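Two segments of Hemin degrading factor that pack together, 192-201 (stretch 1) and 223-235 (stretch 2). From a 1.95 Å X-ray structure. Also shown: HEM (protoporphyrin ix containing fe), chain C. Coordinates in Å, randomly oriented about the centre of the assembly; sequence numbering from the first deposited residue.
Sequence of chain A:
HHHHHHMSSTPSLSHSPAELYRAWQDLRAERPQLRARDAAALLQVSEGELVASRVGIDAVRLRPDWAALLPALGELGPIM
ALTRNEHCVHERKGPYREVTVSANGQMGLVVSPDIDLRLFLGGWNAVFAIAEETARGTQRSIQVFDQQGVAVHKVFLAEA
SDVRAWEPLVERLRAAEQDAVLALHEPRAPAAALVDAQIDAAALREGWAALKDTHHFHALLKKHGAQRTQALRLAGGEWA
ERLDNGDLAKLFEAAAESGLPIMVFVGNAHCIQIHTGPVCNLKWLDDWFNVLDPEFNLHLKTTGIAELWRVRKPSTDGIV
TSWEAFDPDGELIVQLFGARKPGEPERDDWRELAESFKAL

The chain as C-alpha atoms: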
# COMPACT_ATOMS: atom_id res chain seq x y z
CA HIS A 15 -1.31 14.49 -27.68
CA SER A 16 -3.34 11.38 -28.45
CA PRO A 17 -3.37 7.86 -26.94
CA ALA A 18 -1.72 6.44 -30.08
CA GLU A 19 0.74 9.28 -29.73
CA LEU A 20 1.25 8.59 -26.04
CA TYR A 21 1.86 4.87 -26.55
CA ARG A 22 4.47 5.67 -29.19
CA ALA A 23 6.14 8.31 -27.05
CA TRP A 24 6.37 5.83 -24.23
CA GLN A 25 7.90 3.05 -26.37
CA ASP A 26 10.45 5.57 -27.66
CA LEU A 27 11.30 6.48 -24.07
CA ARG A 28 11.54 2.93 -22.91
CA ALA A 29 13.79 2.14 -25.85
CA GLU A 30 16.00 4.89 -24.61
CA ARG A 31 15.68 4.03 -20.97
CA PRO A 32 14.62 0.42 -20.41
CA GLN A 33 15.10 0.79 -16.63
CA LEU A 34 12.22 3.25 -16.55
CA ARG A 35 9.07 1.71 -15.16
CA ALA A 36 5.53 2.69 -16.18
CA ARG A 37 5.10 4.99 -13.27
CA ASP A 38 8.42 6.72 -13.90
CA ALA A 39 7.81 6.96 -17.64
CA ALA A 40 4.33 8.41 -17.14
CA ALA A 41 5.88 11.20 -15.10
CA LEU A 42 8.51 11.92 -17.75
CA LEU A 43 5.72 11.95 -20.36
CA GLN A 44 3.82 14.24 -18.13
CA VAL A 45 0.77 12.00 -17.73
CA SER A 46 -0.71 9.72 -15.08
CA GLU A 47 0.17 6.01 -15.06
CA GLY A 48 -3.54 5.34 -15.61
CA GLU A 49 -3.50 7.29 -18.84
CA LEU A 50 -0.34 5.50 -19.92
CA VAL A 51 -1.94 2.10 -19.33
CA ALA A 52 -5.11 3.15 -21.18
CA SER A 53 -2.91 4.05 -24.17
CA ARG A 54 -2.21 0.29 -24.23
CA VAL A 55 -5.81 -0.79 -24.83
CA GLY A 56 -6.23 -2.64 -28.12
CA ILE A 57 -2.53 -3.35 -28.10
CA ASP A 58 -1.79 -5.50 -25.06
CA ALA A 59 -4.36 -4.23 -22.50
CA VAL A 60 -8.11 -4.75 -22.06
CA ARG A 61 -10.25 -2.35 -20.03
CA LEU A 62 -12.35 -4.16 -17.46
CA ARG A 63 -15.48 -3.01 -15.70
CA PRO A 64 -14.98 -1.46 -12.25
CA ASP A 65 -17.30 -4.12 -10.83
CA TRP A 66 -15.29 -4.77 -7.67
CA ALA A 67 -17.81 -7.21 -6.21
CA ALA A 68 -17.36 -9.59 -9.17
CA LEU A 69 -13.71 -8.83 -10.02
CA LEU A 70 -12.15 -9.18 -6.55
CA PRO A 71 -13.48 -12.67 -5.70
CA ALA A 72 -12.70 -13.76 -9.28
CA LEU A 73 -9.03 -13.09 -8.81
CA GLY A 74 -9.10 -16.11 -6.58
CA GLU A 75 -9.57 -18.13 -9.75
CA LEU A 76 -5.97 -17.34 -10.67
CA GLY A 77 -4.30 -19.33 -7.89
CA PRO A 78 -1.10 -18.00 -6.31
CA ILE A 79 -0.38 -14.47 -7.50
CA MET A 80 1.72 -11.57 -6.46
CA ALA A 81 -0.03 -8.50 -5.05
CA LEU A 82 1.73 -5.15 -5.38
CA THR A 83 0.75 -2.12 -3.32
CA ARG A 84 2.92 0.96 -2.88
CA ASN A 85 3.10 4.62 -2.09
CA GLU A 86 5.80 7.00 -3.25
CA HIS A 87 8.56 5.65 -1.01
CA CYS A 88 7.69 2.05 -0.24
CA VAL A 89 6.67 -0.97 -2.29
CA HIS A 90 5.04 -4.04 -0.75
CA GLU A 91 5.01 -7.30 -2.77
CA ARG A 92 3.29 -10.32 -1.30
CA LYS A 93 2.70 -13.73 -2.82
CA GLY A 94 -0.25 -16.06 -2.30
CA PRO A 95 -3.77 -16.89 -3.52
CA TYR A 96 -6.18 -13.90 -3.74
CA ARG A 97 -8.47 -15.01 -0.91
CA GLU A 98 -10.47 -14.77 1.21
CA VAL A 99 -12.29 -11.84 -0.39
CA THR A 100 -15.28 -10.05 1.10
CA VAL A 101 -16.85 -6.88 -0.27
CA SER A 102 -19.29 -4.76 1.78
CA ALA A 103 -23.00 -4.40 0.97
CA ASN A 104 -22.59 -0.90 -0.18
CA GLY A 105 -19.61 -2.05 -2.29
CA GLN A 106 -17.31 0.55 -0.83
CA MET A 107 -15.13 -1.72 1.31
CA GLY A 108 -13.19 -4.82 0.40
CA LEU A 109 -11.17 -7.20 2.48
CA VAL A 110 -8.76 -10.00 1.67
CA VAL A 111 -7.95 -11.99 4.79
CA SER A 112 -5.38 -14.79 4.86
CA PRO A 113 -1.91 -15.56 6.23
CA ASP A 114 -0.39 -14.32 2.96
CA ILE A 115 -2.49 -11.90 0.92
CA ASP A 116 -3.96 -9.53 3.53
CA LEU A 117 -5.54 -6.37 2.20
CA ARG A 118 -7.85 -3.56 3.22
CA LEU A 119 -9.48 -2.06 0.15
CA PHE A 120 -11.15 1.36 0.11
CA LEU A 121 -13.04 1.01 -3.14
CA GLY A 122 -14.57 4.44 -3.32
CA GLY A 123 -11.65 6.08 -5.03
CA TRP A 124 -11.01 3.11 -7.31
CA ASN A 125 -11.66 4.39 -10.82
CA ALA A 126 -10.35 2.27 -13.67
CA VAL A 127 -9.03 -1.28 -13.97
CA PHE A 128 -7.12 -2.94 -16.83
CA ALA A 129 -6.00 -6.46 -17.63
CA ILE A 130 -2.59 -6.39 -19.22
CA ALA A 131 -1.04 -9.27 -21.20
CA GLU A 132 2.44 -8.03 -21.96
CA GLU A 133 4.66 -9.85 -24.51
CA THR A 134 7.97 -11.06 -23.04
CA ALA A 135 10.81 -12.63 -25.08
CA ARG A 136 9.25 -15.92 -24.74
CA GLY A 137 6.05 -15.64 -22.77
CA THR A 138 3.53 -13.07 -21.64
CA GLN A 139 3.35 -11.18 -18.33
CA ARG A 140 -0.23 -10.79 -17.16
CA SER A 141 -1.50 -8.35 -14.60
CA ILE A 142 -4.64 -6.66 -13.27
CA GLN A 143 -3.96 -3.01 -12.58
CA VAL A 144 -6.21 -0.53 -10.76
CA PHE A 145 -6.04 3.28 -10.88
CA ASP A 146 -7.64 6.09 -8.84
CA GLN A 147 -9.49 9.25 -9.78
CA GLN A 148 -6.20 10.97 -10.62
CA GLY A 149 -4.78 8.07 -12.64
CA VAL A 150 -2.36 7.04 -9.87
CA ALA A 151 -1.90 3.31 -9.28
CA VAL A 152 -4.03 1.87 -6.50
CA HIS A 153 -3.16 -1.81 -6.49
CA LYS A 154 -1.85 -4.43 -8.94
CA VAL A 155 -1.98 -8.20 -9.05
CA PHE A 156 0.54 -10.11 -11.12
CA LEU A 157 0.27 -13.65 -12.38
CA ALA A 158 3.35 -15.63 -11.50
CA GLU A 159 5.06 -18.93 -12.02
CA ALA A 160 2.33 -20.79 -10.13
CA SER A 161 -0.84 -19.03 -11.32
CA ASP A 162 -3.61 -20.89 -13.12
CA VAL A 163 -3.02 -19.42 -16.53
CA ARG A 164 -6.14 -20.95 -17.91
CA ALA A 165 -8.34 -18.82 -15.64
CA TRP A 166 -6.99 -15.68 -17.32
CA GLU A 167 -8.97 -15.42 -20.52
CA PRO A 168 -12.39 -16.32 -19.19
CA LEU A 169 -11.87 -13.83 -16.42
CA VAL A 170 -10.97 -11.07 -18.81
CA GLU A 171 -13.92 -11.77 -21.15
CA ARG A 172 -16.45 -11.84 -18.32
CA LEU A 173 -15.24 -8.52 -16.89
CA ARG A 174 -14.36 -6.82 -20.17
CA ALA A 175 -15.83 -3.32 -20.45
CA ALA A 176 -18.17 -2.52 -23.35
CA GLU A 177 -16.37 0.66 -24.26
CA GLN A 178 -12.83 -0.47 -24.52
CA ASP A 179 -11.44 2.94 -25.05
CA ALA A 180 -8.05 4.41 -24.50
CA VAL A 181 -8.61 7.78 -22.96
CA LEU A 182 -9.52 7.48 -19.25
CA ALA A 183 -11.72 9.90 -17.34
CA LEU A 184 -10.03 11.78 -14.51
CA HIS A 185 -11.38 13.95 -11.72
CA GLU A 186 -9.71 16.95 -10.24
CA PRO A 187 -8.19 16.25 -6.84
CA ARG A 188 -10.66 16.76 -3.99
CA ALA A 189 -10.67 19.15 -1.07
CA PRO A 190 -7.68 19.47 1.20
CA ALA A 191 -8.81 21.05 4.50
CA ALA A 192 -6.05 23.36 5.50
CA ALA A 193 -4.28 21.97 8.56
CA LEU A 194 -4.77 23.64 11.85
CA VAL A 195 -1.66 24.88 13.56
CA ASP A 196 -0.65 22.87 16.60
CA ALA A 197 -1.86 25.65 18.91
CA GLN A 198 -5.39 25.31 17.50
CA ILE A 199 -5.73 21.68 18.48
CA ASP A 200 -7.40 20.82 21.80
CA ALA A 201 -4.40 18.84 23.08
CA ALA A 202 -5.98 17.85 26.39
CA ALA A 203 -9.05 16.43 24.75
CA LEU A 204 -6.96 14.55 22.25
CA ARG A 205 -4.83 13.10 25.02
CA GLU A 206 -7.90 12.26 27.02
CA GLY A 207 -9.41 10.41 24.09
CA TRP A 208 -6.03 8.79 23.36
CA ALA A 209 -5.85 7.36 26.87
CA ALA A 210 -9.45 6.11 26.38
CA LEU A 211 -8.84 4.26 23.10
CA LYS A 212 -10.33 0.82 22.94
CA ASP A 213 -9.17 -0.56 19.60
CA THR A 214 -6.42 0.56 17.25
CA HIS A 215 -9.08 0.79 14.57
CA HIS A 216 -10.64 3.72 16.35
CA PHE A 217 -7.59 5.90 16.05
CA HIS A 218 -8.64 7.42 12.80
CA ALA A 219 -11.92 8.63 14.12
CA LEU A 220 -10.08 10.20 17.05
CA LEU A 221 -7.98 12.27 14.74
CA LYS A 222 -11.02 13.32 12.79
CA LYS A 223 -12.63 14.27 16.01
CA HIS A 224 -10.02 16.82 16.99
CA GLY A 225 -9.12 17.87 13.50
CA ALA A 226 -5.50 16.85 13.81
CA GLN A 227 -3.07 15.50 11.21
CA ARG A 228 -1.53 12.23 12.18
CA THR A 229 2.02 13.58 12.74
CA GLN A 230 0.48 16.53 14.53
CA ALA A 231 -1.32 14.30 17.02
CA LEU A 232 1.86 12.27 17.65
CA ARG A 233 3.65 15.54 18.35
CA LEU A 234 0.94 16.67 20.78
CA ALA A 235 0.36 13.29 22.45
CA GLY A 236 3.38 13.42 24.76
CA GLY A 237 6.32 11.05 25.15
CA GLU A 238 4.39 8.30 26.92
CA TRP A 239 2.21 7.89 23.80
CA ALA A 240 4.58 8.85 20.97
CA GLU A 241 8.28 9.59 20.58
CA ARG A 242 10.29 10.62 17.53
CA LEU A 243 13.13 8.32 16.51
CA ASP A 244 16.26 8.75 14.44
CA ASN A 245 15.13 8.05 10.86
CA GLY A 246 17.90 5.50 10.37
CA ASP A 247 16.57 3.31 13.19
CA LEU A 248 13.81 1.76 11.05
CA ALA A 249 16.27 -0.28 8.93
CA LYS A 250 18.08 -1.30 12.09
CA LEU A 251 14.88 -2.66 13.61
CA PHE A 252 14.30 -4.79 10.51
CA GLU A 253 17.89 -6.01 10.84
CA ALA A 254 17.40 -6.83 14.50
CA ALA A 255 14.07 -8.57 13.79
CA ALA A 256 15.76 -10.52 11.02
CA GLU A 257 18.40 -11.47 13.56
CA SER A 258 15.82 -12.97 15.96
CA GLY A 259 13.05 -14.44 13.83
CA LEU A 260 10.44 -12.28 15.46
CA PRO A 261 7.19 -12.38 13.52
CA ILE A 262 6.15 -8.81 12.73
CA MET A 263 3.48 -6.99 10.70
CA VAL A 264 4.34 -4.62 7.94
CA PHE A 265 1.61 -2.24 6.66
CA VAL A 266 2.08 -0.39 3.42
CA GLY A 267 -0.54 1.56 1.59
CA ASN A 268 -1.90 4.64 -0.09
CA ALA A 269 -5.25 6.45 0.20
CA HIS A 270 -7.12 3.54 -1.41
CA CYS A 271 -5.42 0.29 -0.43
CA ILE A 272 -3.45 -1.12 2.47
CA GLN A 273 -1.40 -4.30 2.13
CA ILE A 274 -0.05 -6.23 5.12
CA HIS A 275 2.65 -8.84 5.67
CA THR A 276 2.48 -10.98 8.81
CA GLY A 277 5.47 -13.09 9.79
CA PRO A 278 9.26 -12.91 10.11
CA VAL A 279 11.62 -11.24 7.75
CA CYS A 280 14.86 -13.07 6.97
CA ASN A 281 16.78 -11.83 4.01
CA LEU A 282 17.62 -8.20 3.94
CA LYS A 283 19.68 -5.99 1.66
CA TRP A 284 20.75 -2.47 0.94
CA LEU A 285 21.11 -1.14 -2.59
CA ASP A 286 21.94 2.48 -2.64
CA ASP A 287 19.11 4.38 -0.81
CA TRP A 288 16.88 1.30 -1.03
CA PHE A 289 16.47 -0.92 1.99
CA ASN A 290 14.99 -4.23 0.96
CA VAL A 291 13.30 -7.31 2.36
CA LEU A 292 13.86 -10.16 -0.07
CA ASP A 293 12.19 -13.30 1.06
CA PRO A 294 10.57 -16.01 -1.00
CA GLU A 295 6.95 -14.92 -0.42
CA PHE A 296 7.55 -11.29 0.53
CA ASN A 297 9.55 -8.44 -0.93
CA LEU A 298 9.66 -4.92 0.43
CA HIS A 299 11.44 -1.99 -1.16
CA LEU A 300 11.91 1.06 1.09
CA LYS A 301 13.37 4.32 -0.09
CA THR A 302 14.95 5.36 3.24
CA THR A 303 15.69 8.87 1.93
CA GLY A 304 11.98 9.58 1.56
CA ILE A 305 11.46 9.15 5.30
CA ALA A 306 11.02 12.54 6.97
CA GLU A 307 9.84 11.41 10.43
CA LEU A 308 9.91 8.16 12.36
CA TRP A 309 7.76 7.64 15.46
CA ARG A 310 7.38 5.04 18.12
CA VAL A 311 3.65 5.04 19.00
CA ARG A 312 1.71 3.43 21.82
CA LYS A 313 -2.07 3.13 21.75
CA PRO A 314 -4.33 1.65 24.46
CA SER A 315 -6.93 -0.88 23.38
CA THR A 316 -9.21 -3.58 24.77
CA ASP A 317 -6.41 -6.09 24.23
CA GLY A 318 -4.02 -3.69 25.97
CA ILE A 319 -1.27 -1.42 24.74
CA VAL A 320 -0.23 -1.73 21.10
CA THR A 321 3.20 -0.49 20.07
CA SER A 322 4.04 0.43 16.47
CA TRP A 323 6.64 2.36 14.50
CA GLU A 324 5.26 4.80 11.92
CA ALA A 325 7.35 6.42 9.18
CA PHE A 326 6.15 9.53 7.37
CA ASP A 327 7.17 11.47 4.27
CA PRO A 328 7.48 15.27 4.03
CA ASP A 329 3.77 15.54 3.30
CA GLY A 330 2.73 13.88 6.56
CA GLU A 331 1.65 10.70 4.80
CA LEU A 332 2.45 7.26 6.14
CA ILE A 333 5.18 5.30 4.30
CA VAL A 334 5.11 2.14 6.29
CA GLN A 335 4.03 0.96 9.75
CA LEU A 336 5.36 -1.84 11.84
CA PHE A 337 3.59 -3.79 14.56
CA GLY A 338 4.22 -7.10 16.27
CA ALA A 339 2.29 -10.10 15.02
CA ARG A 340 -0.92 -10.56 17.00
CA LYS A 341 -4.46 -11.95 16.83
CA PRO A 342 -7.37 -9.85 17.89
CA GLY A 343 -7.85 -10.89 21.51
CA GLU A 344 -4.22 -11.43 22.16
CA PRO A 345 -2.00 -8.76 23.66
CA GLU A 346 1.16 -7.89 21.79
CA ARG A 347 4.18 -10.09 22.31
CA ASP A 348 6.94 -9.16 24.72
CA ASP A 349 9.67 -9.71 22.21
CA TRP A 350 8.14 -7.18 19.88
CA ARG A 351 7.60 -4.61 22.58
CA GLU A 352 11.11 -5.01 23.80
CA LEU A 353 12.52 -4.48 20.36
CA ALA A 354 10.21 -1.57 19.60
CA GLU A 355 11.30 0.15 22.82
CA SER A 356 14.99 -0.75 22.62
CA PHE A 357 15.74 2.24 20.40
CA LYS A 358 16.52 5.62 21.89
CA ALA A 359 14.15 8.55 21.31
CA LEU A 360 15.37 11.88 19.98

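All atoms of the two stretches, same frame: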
# COMPACT_ATOMS: atom_id res chain seq x y z
N ALA A 192 -7.33 22.84 5.08
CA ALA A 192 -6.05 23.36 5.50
C ALA A 192 -5.80 22.82 6.92
O ALA A 192 -6.71 22.76 7.70
CB ALA A 192 -6.07 24.85 5.49
N ALA A 193 -4.60 22.42 7.22
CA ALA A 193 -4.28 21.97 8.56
C ALA A 193 -4.44 23.10 9.55
O ALA A 193 -4.20 24.22 9.24
CB ALA A 193 -2.86 21.50 8.62
N LEU A 194 -4.86 22.76 10.75
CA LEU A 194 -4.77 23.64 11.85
C LEU A 194 -3.34 23.71 12.29
O LEU A 194 -2.61 22.81 12.07
CB LEU A 194 -5.64 23.12 12.97
CG LEU A 194 -7.06 22.87 12.52
CD1 LEU A 194 -7.89 22.68 13.75
CD2 LEU A 194 -7.60 24.04 11.75
N VAL A 195 -2.92 24.81 12.87
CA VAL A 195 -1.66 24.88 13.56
C VAL A 195 -1.76 24.11 14.88
O VAL A 195 -2.82 23.89 15.35
CB VAL A 195 -1.19 26.29 13.75
CG1 VAL A 195 -0.77 26.90 12.42
CG2 VAL A 195 -2.25 27.11 14.41
N ASP A 196 -0.64 23.75 15.46
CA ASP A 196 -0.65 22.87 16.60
C ASP A 196 -1.42 23.56 17.71
O ASP A 196 -2.17 22.96 18.38
CB ASP A 196 0.76 22.50 17.00
CG ASP A 196 1.41 21.46 16.08
OD1 ASP A 196 0.87 21.06 15.04
OD2 ASP A 196 2.48 21.03 16.44
N ALA A 197 -1.25 24.85 17.85
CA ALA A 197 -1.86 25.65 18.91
C ALA A 197 -3.38 25.74 18.81
O ALA A 197 -4.05 26.20 19.74
CB ALA A 197 -1.26 27.04 18.93
N GLN A 198 -3.94 25.30 17.68
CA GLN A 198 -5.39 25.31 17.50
C GLN A 198 -6.04 23.98 17.86
O GLN A 198 -7.27 23.88 17.93
CB GLN A 198 -5.75 25.68 16.06
CG GLN A 198 -5.71 27.17 15.77
CD GLN A 198 -5.97 27.49 14.31
OE1 GLN A 198 -5.42 26.85 13.40
NE2 GLN A 198 -6.81 28.50 14.06
N ILE A 199 -5.24 22.95 18.06
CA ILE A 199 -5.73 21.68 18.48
C ILE A 199 -6.01 21.65 19.98
O ILE A 199 -5.23 22.13 20.73
CB ILE A 199 -4.74 20.56 18.13
CG1 ILE A 199 -4.31 20.65 16.69
CG2 ILE A 199 -5.33 19.20 18.44
CD1 ILE A 199 -5.43 20.75 15.72
N ASP A 200 -7.14 21.08 20.38
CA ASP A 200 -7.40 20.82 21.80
C ASP A 200 -6.57 19.62 22.26
O ASP A 200 -7.02 18.48 22.18
CB ASP A 200 -8.90 20.55 22.02
CG ASP A 200 -9.30 20.56 23.48
OD1 ASP A 200 -8.41 20.56 24.36
OD2 ASP A 200 -10.52 20.57 23.74
N ALA A 201 -5.36 19.89 22.74
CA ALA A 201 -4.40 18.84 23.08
C ALA A 201 -4.84 17.97 24.25
O ALA A 201 -4.57 16.77 24.28
CB ALA A 201 -3.03 19.45 23.36
N LYS A 223 -11.92 13.62 14.97
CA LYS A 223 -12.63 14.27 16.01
C LYS A 223 -12.02 15.56 16.45
O LYS A 223 -12.73 16.48 16.68
CB LYS A 223 -12.82 13.31 17.19
CG LYS A 223 -13.35 13.97 18.44
CD LYS A 223 -13.83 12.90 19.36
CE LYS A 223 -14.65 13.43 20.49
NZ LYS A 223 -16.04 13.63 20.05
N HIS A 224 -10.70 15.62 16.55
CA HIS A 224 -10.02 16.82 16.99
C HIS A 224 -9.38 17.61 15.87
O HIS A 224 -8.73 18.58 16.07
CB HIS A 224 -9.03 16.49 18.11
CG HIS A 224 -9.60 15.65 19.19
ND1 HIS A 224 -9.59 14.29 19.15
CD2 HIS A 224 -10.24 15.97 20.33
CE1 HIS A 224 -10.22 13.80 20.19
NE2 HIS A 224 -10.60 14.79 20.94
N GLY A 225 -9.62 17.17 14.65
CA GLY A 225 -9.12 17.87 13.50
C GLY A 225 -7.62 17.88 13.33
O GLY A 225 -7.11 18.74 12.75
N ALA A 226 -6.96 16.87 13.85
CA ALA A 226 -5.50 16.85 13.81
C ALA A 226 -4.95 15.95 12.72
O ALA A 226 -5.51 14.89 12.45
CB ALA A 226 -4.94 16.44 15.17
N GLN A 227 -3.86 16.38 12.09
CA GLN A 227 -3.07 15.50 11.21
C GLN A 227 -2.37 14.42 12.04
O GLN A 227 -2.15 14.61 13.19
CB GLN A 227 -2.00 16.25 10.42
CG GLN A 227 -2.44 17.53 9.81
CD GLN A 227 -3.63 17.33 8.93
OE1 GLN A 227 -4.71 17.80 9.20
NE2 GLN A 227 -3.44 16.58 7.92
N ARG A 228 -2.06 13.31 11.43
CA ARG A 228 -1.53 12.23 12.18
C ARG A 228 -0.18 12.58 12.88
O ARG A 228 -0.01 12.32 14.02
CB ARG A 228 -1.32 11.00 11.33
CG ARG A 228 -0.94 9.81 12.18
CD ARG A 228 -0.67 8.45 11.56
NE ARG A 228 -1.88 7.73 11.45
CZ ARG A 228 -2.21 6.57 11.97
NH1 ARG A 228 -1.43 5.83 12.67
NH2 ARG A 228 -3.40 6.16 11.75
N THR A 229 0.72 13.19 12.16
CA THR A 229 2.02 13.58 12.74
C THR A 229 1.81 14.63 13.82
O THR A 229 2.49 14.64 14.84
CB THR A 229 2.97 14.12 11.67
OG1 THR A 229 2.37 15.25 11.00
CG2 THR A 229 3.24 13.04 10.65
N GLN A 230 0.86 15.51 13.59
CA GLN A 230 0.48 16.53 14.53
C GLN A 230 -0.01 15.95 15.84
O GLN A 230 0.39 16.41 16.86
CB GLN A 230 -0.61 17.39 13.92
CG GLN A 230 -1.08 18.57 14.69
CD GLN A 230 -1.99 19.44 13.87
OE1 GLN A 230 -2.92 18.97 13.28
NE2 GLN A 230 -1.71 20.70 13.85
N ALA A 231 -0.85 14.93 15.79
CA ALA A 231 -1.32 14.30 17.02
C ALA A 231 -0.19 13.59 17.77
O ALA A 231 -0.16 13.60 18.99
CB ALA A 231 -2.43 13.33 16.72
N LEU A 232 0.72 12.95 17.04
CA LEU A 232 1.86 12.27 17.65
C LEU A 232 2.70 13.28 18.43
O LEU A 232 3.11 13.04 19.57
CB LEU A 232 2.72 11.58 16.59
CG LEU A 232 2.02 10.54 15.73
CD1 LEU A 232 2.99 9.83 14.79
CD2 LEU A 232 1.28 9.55 16.59
N ARG A 233 2.92 14.42 17.82
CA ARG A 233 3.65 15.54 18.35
C ARG A 233 3.00 16.06 19.64
O ARG A 233 3.65 16.50 20.52
CB ARG A 233 3.53 16.67 17.38
CG ARG A 233 4.69 17.59 17.32
CD ARG A 233 4.99 18.10 15.95
NE ARG A 233 3.95 18.91 15.34
CZ ARG A 233 3.50 18.70 14.12
NH1 ARG A 233 3.97 17.71 13.42
NH2 ARG A 233 2.58 19.46 13.61
N LEU A 234 1.67 16.07 19.67
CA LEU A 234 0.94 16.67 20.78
C LEU A 234 0.56 15.64 21.84
O LEU A 234 0.08 15.99 22.92
CB LEU A 234 -0.33 17.36 20.27
CG LEU A 234 -0.19 18.46 19.22
CD1 LEU A 234 -1.56 18.97 18.81
CD2 LEU A 234 0.66 19.61 19.73
N ALA A 235 0.77 14.36 21.53
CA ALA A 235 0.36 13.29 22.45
C ALA A 235 1.18 13.28 23.74
O ALA A 235 0.64 13.04 24.82
CB ALA A 235 0.43 11.95 21.75
CHA HEM C . -4.34 -2.80 12.41
CHB HEM C . -6.01 -7.23 12.28
CHC HEM C . -9.79 -5.67 9.75
CHD HEM C . -7.44 -1.58 8.96
C1A HEM C . -4.52 -4.13 12.67
C2A HEM C . -3.73 -4.92 13.55
C3A HEM C . -4.22 -6.14 13.52
C4A HEM C . -5.26 -6.13 12.59
CMA HEM C . -3.68 -7.31 14.29
CAA HEM C . -2.59 -4.50 14.40
CBA HEM C . -2.64 -4.92 15.89
CGA HEM C . -3.68 -4.09 16.56
O1A HEM C . -4.50 -4.59 17.32
O2A HEM C . -3.68 -2.92 16.30
C1B HEM C . -7.20 -7.12 11.58
C2B HEM C . -8.01 -8.25 11.43
C3B HEM C . -9.10 -7.87 10.73
C4B HEM C . -8.90 -6.43 10.45
CMB HEM C . -7.73 -9.62 11.98
CAB HEM C . -10.21 -8.81 10.39
CBB HEM C . -10.98 -8.72 9.35
C1C HEM C . -9.52 -4.43 9.32
C2C HEM C . -10.38 -3.63 8.59
C3C HEM C . -9.73 -2.46 8.35
C4C HEM C . -8.44 -2.53 8.95
CMC HEM C . -11.77 -4.00 8.16
CAC HEM C . -10.27 -1.35 7.61
CBC HEM C . -9.44 -0.39 7.30
C1D HEM C . -6.38 -1.55 9.88
C2D HEM C . -5.45 -0.40 10.08
C3D HEM C . -4.62 -0.76 11.05
C4D HEM C . -5.02 -2.12 11.43
CMD HEM C . -5.41 0.94 9.38
CAD HEM C . -3.49 0.07 11.60
CBD HEM C . -3.92 0.64 12.95
CGD HEM C . -3.14 1.77 13.56
O1D HEM C . -2.80 1.60 14.72
O2D HEM C . -2.87 2.81 12.99
NA HEM C . -5.46 -4.90 12.08
NB HEM C . -7.75 -6.04 11.00
NC HEM C . -8.39 -3.74 9.51
ND HEM C . -6.06 -2.54 10.70
FE HEM C . -6.90 -4.16 10.86
O HOH W 1 -4.57 19.95 11.36
O HOH W 2 -9.10 20.13 18.42

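A short loop lies against a helix and the turn that leads into it, held by a polar cluster around Gln230 and Asp196 and by a small apolar patch centred on Ile199. The loop, 192-201, is mostly irregular, with a 3-10 segment at 196-198, after which Ile199 N donates to Asp196 O at 3.1 Å. Its partner begins at the tail of one helix, turns through Gly225 and Ala226, and enters the next helix at Arg228 with Gln227 at the N-cap position. Close approaches of the two backbones fall at Ala193 with Gln227, Asp196 with Gln230, and Ile199 with His224.

Gln230 is the polar hub. Extended with both chi1 and chi2 in t, it brings its amide to the loop, where Gln230 NE2 donates to Leu194 O and to Asp196 OD1, both at 2.9 Å. One amide nitrogen thus spends its two protons on a backbone carbonyl and a carboxylate. The other end of the same amide works within its own stretch: Gln230 OE1 accepts from Gln227 N at 3.0 Å, tying the side chain to the start of the helix. The rule to read here is that an amide whose protons and oxygen are all used can sit buried beside an apolar contact.

One helical turn's reach further on, Arg233 completes the carboxylate's bonding. Arg233 NH2 meets Asp196 OD1 at 2.7 Å and Arg233 NE meets Asp196 OD2 at 2.8 Å, a two-pronged salt bridge in which the acid approaches the guanidinium edge near its plane. Asp196 points its CA-to-CB bond sideways, yet its end comes nearer the helix, so OD1 can serve Gln230 and Arg233 together.

Beside this polar group, buried Ile199 points toward the helix. Ile199 CB packs on Leu234 CD1 at 3.6 Å, Ile199 CG2 reaches Ala226 CB at 4.3 Å, and Ile199 CG1 lies 3.8 Å from Gln230 CD, so the isoleucine also packs against the carbons of the glutamine side chain, the amide carbon included. Leu234 extends the patch, its CD2 4.0 Å from Asp196 CB.

Gly225 is the first residue to leave helical phi/psi, in a Schellman motif with positive phi, a conformation that favours glycine.

Two waters lie in the joint. Water 1 bridges Leu194 N, from which it accepts at 2.9 Å, to side-chain oxygens of stretch 2, with Gln230 OE1 2.7 Å from the water oxygen. Water 2 bridges backbone to backbone, accepting from Asp200 N at 2.9 Å and donating to His224 O at 2.8 Å.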